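Local coordinates for protein polyhedrin (Operophtera brumata cypovirus 19, PDB 5A99) that forms the crystalline matrix of cypovirus polyhedra, the occlusion bodies that package virus particles, probably protecting them outside the insect host, at residues 45-56 / 211-222. Residues are numbered along the deposited sequence; the frame is centred on the assembly and turned at random.
Sequences SLQIIRAQNPRI and RLNDSPDLYAHY
Backbone pairing between Leu46–Arg50 and Leu218–Tyr222 illustrates how an antiparallel strand pair, once its strands part, can be continued by side chains and water. Six main-chain hydrogen bonds join Leu46 with Tyr222, Ile48 with Ala220 and Arg50 with Leu218. Strand 218-222 thus becomes an outermost strand of the chain's six-stranded sheet, with strand 33-40 along the far side of 46-53. At one end the imidazole of His221 adds a side-chain bond: ND1 donates to Leu46 O at 3.1 Å, nearly within its own ring plane but from above the carbonyl plane, while Tyr222 N holds the same oxygen in plane.

Side chains pack on both faces of the pair. Ile49 lies alongside Tyr219, and its CG1, placed beside the backbone N (chi1 -62°), sits over the ring face in a CH-pi contact 3.8 Å from the centroid; Gln47 OE1, an oxygen that also accepts from Asn70 ND2, meets the ring in plane at its edge. On the other face Ile48 CD1 reaches Tyr222 CD2 at 3.9 Å, and helix 225-236 touches both residues.

Where the strands separate, past Arg50 and ahead of Leu218, polar groups take over. One water bridges Arg50 O and Pro216 O; another links Gln52 O, Asn53 ND2 and Ser215 N. Gln52 NE2 donates to Ser215 OG at 3.0 Å, close to its amide plane, while Gln52 OE1 receives Arg50 NE at 2.7 Å. Asn53 ND2 gives a 2.7 Å bond to Arg211 O, and OD1 accepts from opposite faces of its amide plane, Arg55 N closing an Asx turn and Ile56 N completing an Asx motif.

Asp214 OD2 takes Arg211 NH1 in a salt bridge; OD1 accepts from Ser215 OG and meets Arg127 of the second subunit. The chemistry implies a regular half fixed by backbone bonds and a splayed half relying on amides and bridging water, while that loop also meets the second subunit.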
loop_
_atom_site.group_PDB
_atom_site.type_symbol
_atom_site.label_atom_id
_atom_site.label_comp_id
_atom_site.label_asym_id
_atom_site.label_seq_id
_atom_site.Cartn_x
_atom_site.Cartn_y
_atom_site.Cartn_z
ATOM N N SER A 45 -20.386 17.690 -5.004
ATOM C CA SER A 45 -20.333 16.234 -5.020
ATOM C C SER A 45 -19.447 15.763 -3.865
ATOM O O SER A 45 -18.650 16.538 -3.326
ATOM C CB SER A 45 -19.831 15.705 -6.376
ATOM O OG SER A 45 -18.425 15.841 -6.536
ATOM N N LEU A 46 -19.612 14.505 -3.463
ATOM C CA LEU A 46 -18.772 13.923 -2.426
ATOM C C LEU A 46 -17.877 12.847 -2.996
ATOM O O LEU A 46 -18.309 12.014 -3.802
ATOM C CB LEU A 46 -19.614 13.275 -1.318
ATOM C CG LEU A 46 -20.170 14.150 -0.200
ATOM C CD1 LEU A 46 -21.177 15.160 -0.768
ATOM C CD2 LEU A 46 -20.813 13.274 0.867
ATOM N N GLN A 47 -16.632 12.853 -2.540
ATOM C CA GLN A 47 -15.768 11.705 -2.699
ATOM C C GLN A 47 -15.583 11.058 -1.322
ATOM O O GLN A 47 -15.129 11.699 -0.375
ATOM C CB GLN A 47 -14.419 12.102 -3.290
ATOM C CG GLN A 47 -13.488 10.921 -3.453
ATOM C CD GLN A 47 -12.281 11.227 -4.310
ATOM O OE1 GLN A 47 -11.934 10.455 -5.202
ATOM N NE2 GLN A 47 -11.626 12.347 -4.036
ATOM N N ILE A 48 -15.957 9.786 -1.232
ATOM C CA ILE A 48 -15.871 9.016 -0.000
ATOM C C ILE A 48 -14.740 8.008 -0.098
ATOM O O ILE A 48 -14.632 7.258 -1.063
ATOM C CB ILE A 48 -17.208 8.279 0.296
ATOM C CG1 ILE A 48 -18.358 9.283 0.339
ATOM C CG2 ILE A 48 -17.132 7.496 1.610
ATOM C CD1 ILE A 48 -19.707 8.682 0.715
ATOM N N ILE A 49 -13.876 8.025 0.905
ATOM C CA ILE A 49 -12.817 7.032 1.029
ATOM C C ILE A 49 -13.075 6.304 2.339
ATOM O O ILE A 49 -13.110 6.928 3.399
ATOM C CB ILE A 49 -11.428 7.691 1.043
ATOM C CG1 ILE A 49 -11.172 8.425 -0.277
ATOM C CG2 ILE A 49 -10.332 6.660 1.250
ATOM C CD1 ILE A 49 -9.905 9.214 -0.286
ATOM N N ARG A 50 -13.310 4.998 2.260
ATOM C CA ARG A 50 -13.468 4.188 3.456
ATOM C C ARG A 50 -12.317 3.222 3.631
ATOM O O ARG A 50 -12.009 2.411 2.745
ATOM C CB ARG A 50 -14.761 3.382 3.452
ATOM C CG ARG A 50 -14.952 2.592 4.747
ATOM C CD ARG A 50 -16.228 1.779 4.755
ATOM N NE ARG A 50 -16.124 0.508 4.038
ATOM C CZ ARG A 50 -16.959 0.112 3.078
ATOM N NH1 ARG A 50 -17.942 0.913 2.680
ATOM N NH2 ARG A 50 -16.808 -1.090 2.511
ATOM N N ALA A 51 -11.713 3.303 4.804
ATOM C CA ALA A 51 -10.744 2.312 5.249
ATOM C C ALA A 51 -11.413 1.458 6.315
ATOM O O ALA A 51 -12.249 1.945 7.086
ATOM C CB ALA A 51 -9.537 2.985 5.813
ATOM N N GLN A 52 -11.040 0.194 6.367
ATOM C CA GLN A 52 -11.596 -0.710 7.358
ATOM C C GLN A 52 -10.649 -1.857 7.656
ATOM O O GLN A 52 -9.855 -2.277 6.805
ATOM C CB GLN A 52 -12.940 -1.263 6.878
ATOM C CG GLN A 52 -12.834 -2.262 5.744
ATOM C CD GLN A 52 -14.189 -2.628 5.140
ATOM O OE1 GLN A 52 -15.100 -1.801 5.072
ATOM N NE2 GLN A 52 -14.314 -3.871 4.679
ATOM N N ASN A 53 -10.764 -2.378 8.869
ATOM C CA ASN A 53 -9.911 -3.448 9.327
ATOM C C ASN A 53 -10.480 -4.051 10.610
ATOM O O ASN A 53 -11.126 -3.352 11.404
ATOM C CB ASN A 53 -8.499 -2.903 9.571
ATOM C CG ASN A 53 -7.470 -4.001 9.742
ATOM O OD1 ASN A 53 -7.203 -4.461 10.861
ATOM N ND2 ASN A 53 -6.883 -4.432 8.632
ATOM N N PRO A 54 -10.251 -5.349 10.823
ATOM C CA PRO A 54 -10.790 -5.901 12.071
ATOM C C PRO A 54 -10.074 -5.374 13.305
ATOM O O PRO A 54 -10.627 -5.467 14.401
ATOM C CB PRO A 54 -10.592 -7.417 11.921
ATOM C CG PRO A 54 -9.684 -7.609 10.762
ATOM C CD PRO A 54 -9.451 -6.322 10.063
ATOM N N ARG A 55 -8.896 -4.779 13.132
ATOM C CA ARG A 55 -8.049 -4.439 14.281
ATOM C C ARG A 55 -7.389 -3.065 14.236
ATOM O O ARG A 55 -7.406 -2.336 15.225
ATOM C CB ARG A 55 -6.957 -5.487 14.432
ATOM C CG ARG A 55 -7.455 -6.823 14.924
ATOM C CD ARG A 55 -6.298 -7.772 15.130
ATOM N NE ARG A 55 -6.747 -9.058 15.641
ATOM C CZ ARG A 55 -5.952 -9.938 16.243
ATOM N NH1 ARG A 55 -4.657 -9.667 16.420
ATOM N NH2 ARG A 55 -6.456 -11.085 16.674
ATOM N N ILE A 56 -6.791 -2.715 13.101
ATOM C CA ILE A 56 -5.936 -1.546 13.051
ATOM C C ILE A 56 -5.960 -0.887 11.680
ATOM O O ILE A 56 -5.949 -1.553 10.643
ATOM C CB ILE A 56 -4.470 -1.904 13.479
ATOM C CG1 ILE A 56 -3.620 -0.628 13.633
ATOM C CG2 ILE A 56 -3.829 -2.897 12.505
ATOM C CD1 ILE A 56 -2.213 -0.874 14.204
ATOM N N ARG A 211 -3.828 -9.878 8.480
ATOM C CA ARG A 211 -5.002 -9.099 8.073
ATOM C C ARG A 211 -4.735 -7.601 8.007
ATOM O O ARG A 211 -5.671 -6.791 8.097
ATOM C CB ARG A 211 -6.156 -9.334 9.039
ATOM C CG ARG A 211 -6.716 -10.730 8.981
ATOM C CD ARG A 211 -7.206 -11.096 7.583
ATOM N NE ARG A 211 -7.977 -12.330 7.645
ATOM C CZ ARG A 211 -9.280 -12.371 7.892
ATOM N NH1 ARG A 211 -9.959 -11.249 8.077
ATOM N NH2 ARG A 211 -9.907 -13.531 7.962
ATOM N N LEU A 212 -3.469 -7.228 7.864
ATOM C CA LEU A 212 -3.090 -5.818 7.869
ATOM C C LEU A 212 -3.728 -5.104 6.672
ATOM O O LEU A 212 -4.163 -3.948 6.762
ATOM C CB LEU A 212 -1.562 -5.693 7.834
ATOM C CG LEU A 212 -0.956 -4.434 8.451
ATOM C CD1 LEU A 212 -1.418 -4.282 9.891
ATOM C CD2 LEU A 212 0.570 -4.459 8.364
ATOM N N ASN A 213 -3.779 -5.807 5.548
ATOM C CA ASN A 213 -4.469 -5.332 4.351
ATOM C C ASN A 213 -5.734 -6.150 4.100
ATOM O O ASN A 213 -6.022 -6.555 2.973
ATOM C CB ASN A 213 -3.545 -5.437 3.146
ATOM C CG ASN A 213 -2.272 -4.645 3.327
ATOM O OD1 ASN A 213 -2.303 -3.481 3.741
ATOM N ND2 ASN A 213 -1.139 -5.268 3.023
ATOM N N ASP A 214 -6.472 -6.383 5.176
ATOM C CA ASP A 214 -7.711 -7.150 5.159
ATOM C C ASP A 214 -8.676 -6.721 4.051
ATOM O O ASP A 214 -9.239 -7.551 3.345
ATOM C CB ASP A 214 -8.392 -6.993 6.523
ATOM C CG ASP A 214 -9.724 -7.678 6.583
ATOM O OD1 ASP A 214 -10.714 -7.042 6.174
ATOM O OD2 ASP A 214 -9.774 -8.850 7.016
ATOM N N SER A 215 -8.855 -5.418 3.898
ATOM C CA SER A 215 -9.838 -4.886 2.971
ATOM C C SER A 215 -9.230 -3.742 2.205
ATOM O O SER A 215 -8.480 -2.952 2.776
ATOM C CB SER A 215 -11.060 -4.361 3.728
ATOM O OG SER A 215 -11.719 -5.391 4.431
ATOM N N PRO A 216 -9.548 -3.635 0.906
ATOM C CA PRO A 216 -8.992 -2.480 0.201
ATOM C C PRO A 216 -9.747 -1.230 0.618
ATOM O O PRO A 216 -10.880 -1.353 1.097
ATOM C CB PRO A 216 -9.252 -2.813 -1.269
ATOM C CG PRO A 216 -10.503 -3.610 -1.242
ATOM C CD PRO A 216 -10.462 -4.412 0.053
ATOM N N ASP A 217 -9.137 -0.057 0.472
ATOM C CA ASP A 217 -9.873 1.175 0.700
ATOM C C ASP A 217 -10.935 1.270 -0.382
ATOM O O ASP A 217 -10.676 0.976 -1.551
ATOM C CB ASP A 217 -8.965 2.405 0.651
ATOM C CG ASP A 217 -8.036 2.504 1.854
ATOM O OD1 ASP A 217 -8.265 1.805 2.866
ATOM O OD2 ASP A 217 -7.083 3.308 1.793
ATOM N N LEU A 218 -12.137 1.672 0.009
ATOM C CA LEU A 218 -13.203 1.872 -0.958
ATOM C C LEU A 218 -13.274 3.340 -1.342
ATOM O O LEU A 218 -13.281 4.206 -0.474
ATOM C CB LEU A 218 -14.543 1.424 -0.384
ATOM C CG LEU A 218 -15.760 1.584 -1.307
ATOM C CD1 LEU A 218 -16.784 0.474 -1.076
ATOM C CD2 LEU A 218 -16.394 2.928 -1.095
ATOM N N TYR A 219 -13.293 3.603 -2.646
ATOM C CA TYR A 219 -13.501 4.946 -3.186
ATOM C C TYR A 219 -14.883 5.035 -3.815
ATOM O O TYR A 219 -15.265 4.166 -4.597
ATOM C CB TYR A 219 -12.452 5.246 -4.261
ATOM C CG TYR A 219 -11.164 5.891 -3.780
ATOM C CD1 TYR A 219 -10.223 5.168 -3.061
ATOM C CD2 TYR A 219 -10.874 7.214 -4.090
ATOM C CE1 TYR A 219 -9.031 5.755 -2.635
ATOM C CE2 TYR A 219 -9.691 7.812 -3.669
ATOM C CZ TYR A 219 -8.771 7.080 -2.943
ATOM O OH TYR A 219 -7.595 7.683 -2.532
ATOM N N ALA A 220 -15.624 6.088 -3.498
ATOM C CA ALA A 220 -16.967 6.294 -4.051
ATOM C C ALA A 220 -17.192 7.759 -4.376
ATOM O O ALA A 220 -16.678 8.636 -3.690
ATOM C CB ALA A 220 -18.037 5.815 -3.081
ATOM N N HIS A 221 -17.987 8.005 -5.414
ATOM C CA HIS A 221 -18.328 9.351 -5.855
ATOM C C HIS A 221 -19.852 9.501 -5.892
ATOM O O HIS A 221 -20.548 8.734 -6.567
ATOM C CB HIS A 221 -17.708 9.600 -7.237
ATOM C CG HIS A 221 -17.829 11.014 -7.721
ATOM N ND1 HIS A 221 -18.176 12.061 -6.901
ATOM C CD2 HIS A 221 -17.633 11.546 -8.952
ATOM C CE1 HIS A 221 -18.203 13.180 -7.606
ATOM N NE2 HIS A 221 -17.875 12.894 -8.852
ATOM N N TYR A 222 -20.367 10.475 -5.144
ATOM C CA TYR A 222 -21.813 10.709 -5.057
ATOM C C TYR A 222 -22.188 12.119 -5.520
ATOM O O TYR A 222 -21.474 13.094 -5.246
ATOM C CB TYR A 222 -22.336 10.444 -3.633
ATOM C CG TYR A 222 -22.507 8.969 -3.351
ATOM C CD1 TYR A 222 -23.621 8.276 -3.829
ATOM C CD2 TYR A 222 -21.534 8.253 -2.659
ATOM C CE1 TYR A 222 -23.773 6.915 -3.606
ATOM C CE2 TYR A 222 -21.680 6.878 -2.429
ATOM C CZ TYR A 222 -22.804 6.222 -2.905
ATOM O OH TYR A 222 -22.972 4.868 -2.685
HETATM O O HOH W 1 -12.871 0.068 2.860
HETATM O O HOH W 2 -9.222 -0.446 4.043
HETATM O O HOH W 3 -7.681 -3.488 6.007
HETATM O O HOH W 4 -5.501 -1.776 8.074
#